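Local coordinates for protein uncharacterized N-acetyltransferase D2E76_00625 (Mycobacteroides abscessus, PDB 6YCA) that probably transfers acetyl groups from acetyl coenzyme A to amines, as an Eis-type GNAT N-acetyltransferase that is unable to modify aminoglycosides, at residues I131-R136 and R311-E316; G149-S154 and D306-R311. One frame throughout, in Å; residues are numbered along the deposited sequence.

Overall arrangement
Strand 299-312 runs between strands 132-135 and 149-160, giving one edge to interaction 1 and the other to interaction 2, in the place that the seventh strand takes in the GNAT fold. Arg311 belongs to both contacts, whose centres lie 11 Å apart. A probable hydrogen bond from Leu135 N to Trp309 O, 3.2 Å long, continues the strand pairing of interaction 1 beside Trp309 of interaction 2. Acetyl coenzyme A approaches from the side of 131-136: Leu135 and Arg136 belong to its pocket. Strand 149-160 is one strand further from the cofactor than 299-312, and the side chain of Trp309 is about 8 Å from the cofactor.

Interaction 1. Residues I131-R136 and R311-E316; sequences IVASLR and RLVDVE. With ACO (acetyl coenzyme *a), chain G.
Ile131 lays its CG2 methyl against CB of Asp314 at 3.5 Å, the two side chains crossing obliquely. One position on, Val132 and Leu312 lie side by side and point the same way, with Val132 CG1 3.6 Å from Leu312 CD2. Ala133 occupies the other face, near the CG2 branch of Val313, where Ile125 of helix 113-127 touches both. Backbone bonds set this register. Ala133 N donates to Arg311 O at 2.9 Å and Arg311 N returns a bond to Ala133 O, closing an antiparallel hydrogen-bonded pair. Just past Leu312, where the chain turns toward helix 315-321, two donors grip Ile131 O: Asp314 N on a lone pair in the carbonyl plane at 3.0 Å, Val313 N from above that plane. Asp314 then serves as N-cap, its OD1 weakly bonded to Ala317 N. The Arg311 chain, bent at chi2 and chi3, brings NE back to Leu312 O, while NH1 reaches Phe146 O and NH2 forms a salt bridge with Asp336. Leu135 CB stands 3.9 Å from the acetyl CH3, and Arg136 O 3.7 Å from S1P of the cofactor. Strand 132-135 corresponds to the fifth strand of the GNAT fold, and its antiparallel partner 299-312 takes the place of the seventh; beyond Ser134, strands 132-135 and 93-104 probably splay, as in other GNAT enzymes, where the thioester end of the cofactor lies.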
loop_
_atom_site.group_PDB
_atom_site.type_symbol
_atom_site.label_atom_id
_atom_site.label_comp_id
_atom_site.label_asym_id
_atom_site.label_seq_id
_atom_site.Cartn_x
_atom_site.Cartn_y
_atom_site.Cartn_z
ATOM N N ILE A 131 27.785 38.191 -10.186
ATOM C CA ILE A 131 26.880 38.930 -9.311
ATOM C C ILE A 131 25.919 38.041 -8.530
ATOM O O ILE A 131 25.396 38.483 -7.496
ATOM C CB ILE A 131 26.092 40.031 -10.048
ATOM C CG1 ILE A 131 25.604 39.555 -11.408
ATOM C CG2 ILE A 131 26.998 41.216 -10.302
ATOM C CD1 ILE A 131 24.670 40.554 -12.056
ATOM N N VAL A 132 25.651 36.825 -8.997
ATOM C CA VAL A 132 24.781 35.896 -8.288
ATOM C C VAL A 132 25.431 34.521 -8.261
ATOM O O VAL A 132 26.262 34.184 -9.111
ATOM C CB VAL A 132 23.357 35.814 -8.887
ATOM C CG1 VAL A 132 22.668 37.169 -8.828
ATOM C CG2 VAL A 132 23.390 35.270 -10.306
ATOM N N ALA A 133 25.044 33.730 -7.261
ATOM C CA ALA A 133 25.416 32.329 -7.149
ATOM C C ALA A 133 24.174 31.542 -6.765
ATOM O O ALA A 133 23.325 32.036 -6.016
ATOM C CB ALA A 133 26.506 32.116 -6.090
ATOM N N SER A 134 24.055 30.329 -7.301
ATOM C CA SER A 134 22.911 29.475 -7.016
ATOM C C SER A 134 23.383 28.037 -6.866
ATOM O O SER A 134 24.445 27.657 -7.365
ATOM C CB SER A 134 21.843 29.567 -8.110
ATOM O OG SER A 134 22.174 28.750 -9.218
ATOM N N LEU A 135 22.574 27.236 -6.174
ATOM C CA LEU A 135 22.891 25.833 -5.953
ATOM C C LEU A 135 21.596 25.049 -5.813
ATOM O O LEU A 135 20.503 25.615 -5.817
ATOM C CB LEU A 135 23.809 25.637 -4.735
ATOM C CG LEU A 135 23.384 26.205 -3.376
ATOM C CD1 LEU A 135 22.369 25.310 -2.671
ATOM C CD2 LEU A 135 24.600 26.434 -2.490
ATOM N N ARG A 136 21.731 23.731 -5.711
ATOM C CA ARG A 136 20.615 22.846 -5.398
ATOM C C ARG A 136 20.915 22.239 -4.033
ATOM O O ARG A 136 21.857 21.453 -3.891
ATOM C CB ARG A 136 20.470 21.766 -6.468
ATOM C CG ARG A 136 20.336 22.319 -7.878
ATOM C CD ARG A 136 19.051 23.111 -8.053
ATOM N NE ARG A 136 18.965 23.753 -9.364
ATOM C CZ ARG A 136 19.313 25.015 -9.598
ATOM N NH1 ARG A 136 19.757 25.775 -8.610
ATOM N NH2 ARG A 136 19.205 25.519 -10.816
ATOM N N ARG A 311 21.784 33.307 -4.221
ATOM C CA ARG A 311 22.567 34.169 -3.338
ATOM C C ARG A 311 23.055 35.364 -4.146
ATOM O O ARG A 311 23.850 35.201 -5.076
ATOM C CB ARG A 311 23.744 33.395 -2.749
ATOM C CG ARG A 311 24.819 34.241 -2.120
ATOM C CD ARG A 311 24.409 34.827 -0.780
ATOM N NE ARG A 311 24.843 36.217 -0.677
ATOM C CZ ARG A 311 25.200 36.820 0.452
ATOM N NH1 ARG A 311 25.196 36.156 1.598
ATOM N NH2 ARG A 311 25.576 38.089 0.429
ATOM N N LEU A 312 22.577 36.558 -3.800
ATOM C CA LEU A 312 22.995 37.785 -4.473
ATOM C C LEU A 312 24.379 38.187 -3.970
ATOM O O LEU A 312 24.541 38.560 -2.801
ATOM C CB LEU A 312 21.974 38.892 -4.226
ATOM C CG LEU A 312 20.551 38.619 -4.721
ATOM C CD1 LEU A 312 19.621 39.763 -4.368
ATOM C CD2 LEU A 312 20.539 38.379 -6.218
ATOM N N VAL A 313 25.376 38.121 -4.856
ATOM C CA VAL A 313 26.749 38.450 -4.483
ATOM C C VAL A 313 27.004 39.951 -4.584
ATOM O O VAL A 313 27.599 40.553 -3.684
ATOM C CB VAL A 313 27.743 37.631 -5.329
ATOM C CG1 VAL A 313 29.177 37.921 -4.906
ATOM C CG2 VAL A 313 27.437 36.141 -5.215
ATOM N N ASP A 314 26.571 40.578 -5.677
ATOM C CA ASP A 314 26.620 42.034 -5.828
ATOM C C ASP A 314 25.177 42.503 -5.985
ATOM O O ASP A 314 24.609 42.431 -7.078
ATOM C CB ASP A 314 27.481 42.444 -7.019
ATOM C CG ASP A 314 27.808 43.934 -7.028
ATOM O OD1 ASP A 314 27.050 44.730 -6.436
ATOM O OD2 ASP A 314 28.831 44.313 -7.635
ATOM N N VAL A 315 24.585 42.978 -4.889
ATOM C CA VAL A 315 23.163 43.315 -4.895
ATOM C C VAL A 315 22.862 44.445 -5.873
ATOM O O VAL A 315 21.891 44.377 -6.635
ATOM C CB VAL A 315 22.674 43.625 -3.469
ATOM C CG1 VAL A 315 21.289 44.247 -3.503
ATOM C CG2 VAL A 315 22.673 42.358 -2.631
ATOM N N GLU A 316 23.685 45.498 -5.873
ATOM C CA GLU A 316 23.401 46.642 -6.737
ATOM C C GLU A 316 23.425 46.244 -8.208
ATOM O O GLU A 316 22.518 46.591 -8.974
ATOM C CB GLU A 316 24.379 47.785 -6.457
ATOM C CG GLU A 316 24.153 49.005 -7.349
ATOM C CD GLU A 316 25.016 50.197 -6.969
ATOM O OE1 GLU A 316 25.995 50.010 -6.217
ATOM O OE2 GLU A 316 24.726 51.321 -7.439
HETATM N N1A ACO G . 21.606 20.595 9.393
HETATM C C2A ACO G . 21.385 21.576 10.278
HETATM N N3A ACO G . 22.216 22.571 10.613
HETATM C C4A ACO G . 23.428 22.627 10.008
HETATM C C5A ACO G . 23.772 21.655 9.064
HETATM C C6A ACO G . 22.793 20.582 8.749
HETATM N N6A ACO G . 23.093 19.624 7.838
HETATM N N7A ACO G . 25.009 21.924 8.613
HETATM C C8A ACO G . 25.425 23.038 9.255
HETATM N N9A ACO G . 24.477 23.452 10.114
HETATM C C1B ACO G . 24.575 24.661 10.977
HETATM C C2B ACO G . 25.534 24.413 12.140
HETATM O O2B ACO G . 24.821 23.966 13.294
HETATM C C3B ACO G . 26.014 25.845 12.372
HETATM O O3B ACO G . 25.030 26.524 13.139
HETATM P P3B ACO G . 25.469 27.482 14.355
HETATM O O7A ACO G . 26.268 26.677 15.350
HETATM O O8A ACO G . 26.290 28.627 13.806
HETATM O O9A ACO G . 24.213 28.013 15.007
HETATM C C4B ACO G . 26.027 26.460 10.975
HETATM O O4B ACO G . 25.103 25.722 10.186
HETATM C C5B ACO G . 27.408 26.432 10.328
HETATM O O5B ACO G . 27.888 25.098 10.420
HETATM P P1A ACO G . 29.335 24.653 9.904
HETATM O O1A ACO G . 30.148 24.185 11.088
HETATM O O2A ACO G . 29.980 25.830 9.220
HETATM O O3A ACO G . 29.162 23.460 8.846
HETATM P P2A ACO G . 29.808 21.992 8.732
HETATM O O4A ACO G . 31.314 22.101 8.827
HETATM O O5A ACO G . 29.268 21.113 9.840
HETATM O O6A ACO G . 29.359 21.384 7.311
HETATM C CBP ACO G . 27.659 20.497 5.831
HETATM C CCP ACO G . 27.982 21.475 6.944
HETATM C CDP ACO G . 28.628 20.690 4.675
HETATM C CEP ACO G . 26.234 20.741 5.363
HETATM C CAP ACO G . 27.815 19.104 6.437
HETATM O OAP ACO G . 26.855 18.982 7.498
HETATM C C9P ACO G . 27.619 17.988 5.444
HETATM O O9P ACO G . 28.576 17.538 4.833
HETATM N N8P ACO G . 26.376 17.529 5.302
HETATM C C7P ACO G . 26.011 16.435 4.418
HETATM C C6P ACO G . 26.342 16.698 2.954
HETATM C C5P ACO G . 25.547 17.858 2.407
HETATM O O5P ACO G . 24.388 18.040 2.752
HETATM N N4P ACO G . 26.193 18.655 1.563
HETATM C C3P ACO G . 25.527 19.775 0.938
HETATM C C2P ACO G . 25.226 19.477 -0.525
HETATM S S1P ACO G . 24.431 20.871 -1.245
HETATM C C ACO G . 25.417 21.085 -2.577
HETATM O O ACO G . 26.059 20.135 -2.994
HETATM C CH3 ACO G . 25.498 22.432 -3.234
#

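Interaction 2. Residues G149-S154 and D306-R311; sequences GIATSS and DETWLR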
loop_
_atom_site.group_PDB
_atom_site.type_symbol
_atom_site.label_atom_id
_atom_site.label_comp_id
_atom_site.label_asym_id
_atom_site.label_seq_id
_atom_site.Cartn_x
_atom_site.Cartn_y
_atom_site.Cartn_z
ATOM N N GLY A 149 18.570 32.398 -0.707
ATOM C CA GLY A 149 17.126 32.348 -0.601
ATOM C C GLY A 149 16.543 31.497 -1.709
ATOM O O GLY A 149 17.112 31.381 -2.794
ATOM N N ILE A 150 15.412 30.865 -1.407
ATOM C CA ILE A 150 14.732 30.036 -2.401
ATOM C C ILE A 150 14.108 30.955 -3.445
ATOM O O ILE A 150 13.130 31.652 -3.162
ATOM C CB ILE A 150 13.683 29.128 -1.760
ATOM C CG1 ILE A 150 14.332 28.215 -0.720
ATOM C CG2 ILE A 150 13.003 28.304 -2.830
ATOM C CD1 ILE A 150 13.347 27.314 -0.005
ATOM N N ALA A 151 14.660 30.955 -4.658
ATOM C CA ALA A 151 14.226 31.888 -5.691
ATOM C C ALA A 151 13.309 31.274 -6.739
ATOM O O ALA A 151 12.486 31.995 -7.314
ATOM C CB ALA A 151 15.435 32.514 -6.395
ATOM N N THR A 152 13.433 29.974 -7.017
ATOM C CA THR A 152 12.532 29.298 -7.941
ATOM C C THR A 152 12.118 27.962 -7.349
ATOM O O THR A 152 12.848 27.364 -6.556
ATOM C CB THR A 152 13.173 29.006 -9.310
ATOM O OG1 THR A 152 14.005 27.841 -9.213
ATOM C CG2 THR A 152 13.994 30.194 -9.803
ATOM N N SER A 153 10.951 27.485 -7.774
ATOM C CA SER A 153 10.467 26.166 -7.404
ATOM C C SER A 153 10.049 25.426 -8.666
ATOM O O SER A 153 9.783 26.032 -9.709
ATOM C CB SER A 153 9.282 26.237 -6.430
ATOM O OG SER A 153 9.650 26.866 -5.213
ATOM N N SER A 154 10.005 24.103 -8.559
ATOM C CA SER A 154 9.641 23.231 -9.663
ATOM C C SER A 154 8.485 22.328 -9.250
ATOM O O SER A 154 8.274 22.054 -8.064
ATOM C CB SER A 154 10.842 22.388 -10.108
ATOM O OG SER A 154 11.167 21.411 -9.135
ATOM N N ASP A 306 11.370 23.008 -3.596
ATOM C CA ASP A 306 12.254 24.144 -3.821
ATOM C C ASP A 306 13.315 23.780 -4.852
ATOM O O ASP A 306 13.743 22.628 -4.958
ATOM C CB ASP A 306 12.945 24.559 -2.519
ATOM C CG ASP A 306 13.650 23.401 -1.830
ATOM O OD1 ASP A 306 12.970 22.442 -1.410
ATOM O OD2 ASP A 306 14.892 23.433 -1.733
ATOM N N GLU A 307 13.718 24.773 -5.641
ATOM C CA GLU A 307 14.684 24.526 -6.704
ATOM C C GLU A 307 15.922 25.403 -6.564
ATOM O O GLU A 307 16.965 24.942 -6.088
ATOM C CB GLU A 307 14.054 24.711 -8.084
ATOM C CG GLU A 307 14.947 24.214 -9.189
ATOM C CD GLU A 307 14.361 24.421 -10.562
ATOM O OE1 GLU A 307 13.871 25.536 -10.852
ATOM O OE2 GLU A 307 14.373 23.444 -11.342
ATOM N N THR A 308 15.822 26.659 -6.986
ATOM C CA THR A 308 16.978 27.542 -6.997
ATOM C C THR A 308 17.158 28.172 -5.623
ATOM O O THR A 308 16.275 28.892 -5.141
ATOM C CB THR A 308 16.804 28.644 -8.040
ATOM O OG1 THR A 308 16.535 28.071 -9.324
ATOM C CG2 THR A 308 18.065 29.486 -8.122
ATOM N N TRP A 309 18.295 27.904 -4.993
ATOM C CA TRP A 309 18.727 28.640 -3.810
ATOM C C TRP A 309 19.669 29.728 -4.317
ATOM O O TRP A 309 20.824 29.459 -4.655
ATOM C CB TRP A 309 19.402 27.719 -2.799
ATOM C CG TRP A 309 18.445 26.806 -2.099
ATOM C CD1 TRP A 309 17.858 25.693 -2.612
ATOM C CD2 TRP A 309 17.943 26.945 -0.763
ATOM N NE1 TRP A 309 17.033 25.119 -1.677
ATOM C CE2 TRP A 309 17.066 25.871 -0.534
ATOM C CE3 TRP A 309 18.154 27.874 0.261
ATOM C CZ2 TRP A 309 16.402 25.694 0.675
ATOM C CZ3 TRP A 309 17.493 27.696 1.462
ATOM C CH2 TRP A 309 16.628 26.615 1.657
ATOM N N LEU A 310 19.156 30.952 -4.398
ATOM C CA LEU A 310 19.861 32.067 -5.012
ATOM C C LEU A 310 20.541 32.916 -3.948
ATOM O O LEU A 310 19.957 33.200 -2.898
ATOM C CB LEU A 310 18.889 32.930 -5.818
ATOM C CG LEU A 310 19.482 34.139 -6.535
ATOM C CD1 LEU A 310 20.563 33.700 -7.499
ATOM C CD2 LEU A 310 18.397 34.896 -7.266
ATOM N N ARG A 311 21.784 33.307 -4.221
ATOM C CA ARG A 311 22.567 34.169 -3.338
ATOM C C ARG A 311 23.055 35.364 -4.146
ATOM O O ARG A 311 23.850 35.201 -5.076
ATOM C CB ARG A 311 23.744 33.395 -2.749
ATOM C CG ARG A 311 24.819 34.241 -2.120
ATOM C CD ARG A 311 24.409 34.827 -0.780
ATOM N NE ARG A 311 24.843 36.217 -0.677
ATOM C CZ ARG A 311 25.200 36.820 0.452
ATOM N NH1 ARG A 311 25.196 36.156 1.598
ATOM N NH2 ARG A 311 25.576 38.089 0.429
#
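Strands 149-154 and 306-311 run antiparallel, their axes 4.3 Å apart at an angle of 156°, and a classic beta bulge interrupts their pairing where Ala151 and Thr152 both face Thr308. Gly149 and Leu310 exchange two backbone bonds before the bulge; beyond it, Glu307 N donates to a lone pair of Thr152 O. Thr308 N makes only a bent approach to Thr152 O from above the carbonyl plane, dividing its N-H between that oxygen and Thr152 OG1. Ile150 lies alongside Trp309. Its CG1, anti to the carbonyl carbon (chi1 -59°), sits over one face of the indole, 3.5 Å from the centroid of the six-membered ring and only 9° off the normal, a CH-pi contact. The tip, Ile150 CD1, continues over the same ring to Trp309 CZ2 at 3.5 Å. The indole is further fixed by its own strand: Trp309 NE1 donates, close to the ring plane, to the anti lone pair of Asp306 OD2 at 2.7 Å. Asp306 OD1 forms a salt bridge with Arg297 of the third subunit.

Thr152, Thr308 and Leu310 lie on the opposite face, and Ala151, turned toward the partner strand at the bulge, brings CB to Leu310 CB at 3.5 Å. Thr152 OG1 takes part in three hydrogen bonds. It donates to the anti lone pair of Glu307 OE1 at 2.8 Å. It accepts from Thr308 OG1 at 2.5 Å, besides its share of Thr308 N. Glu307 OE1 also receives Ala411 N, so the buried carboxylate oxygen has at least two donors, which would favour its charged form.

By strand order the pair corresponds to the sixth and seventh strands of the GNAT fold, 299-312 probably standing in for the seventh. Strand 132-135 flanks 299-312, and Tyr373 of helix 366-373 packs against Leu310.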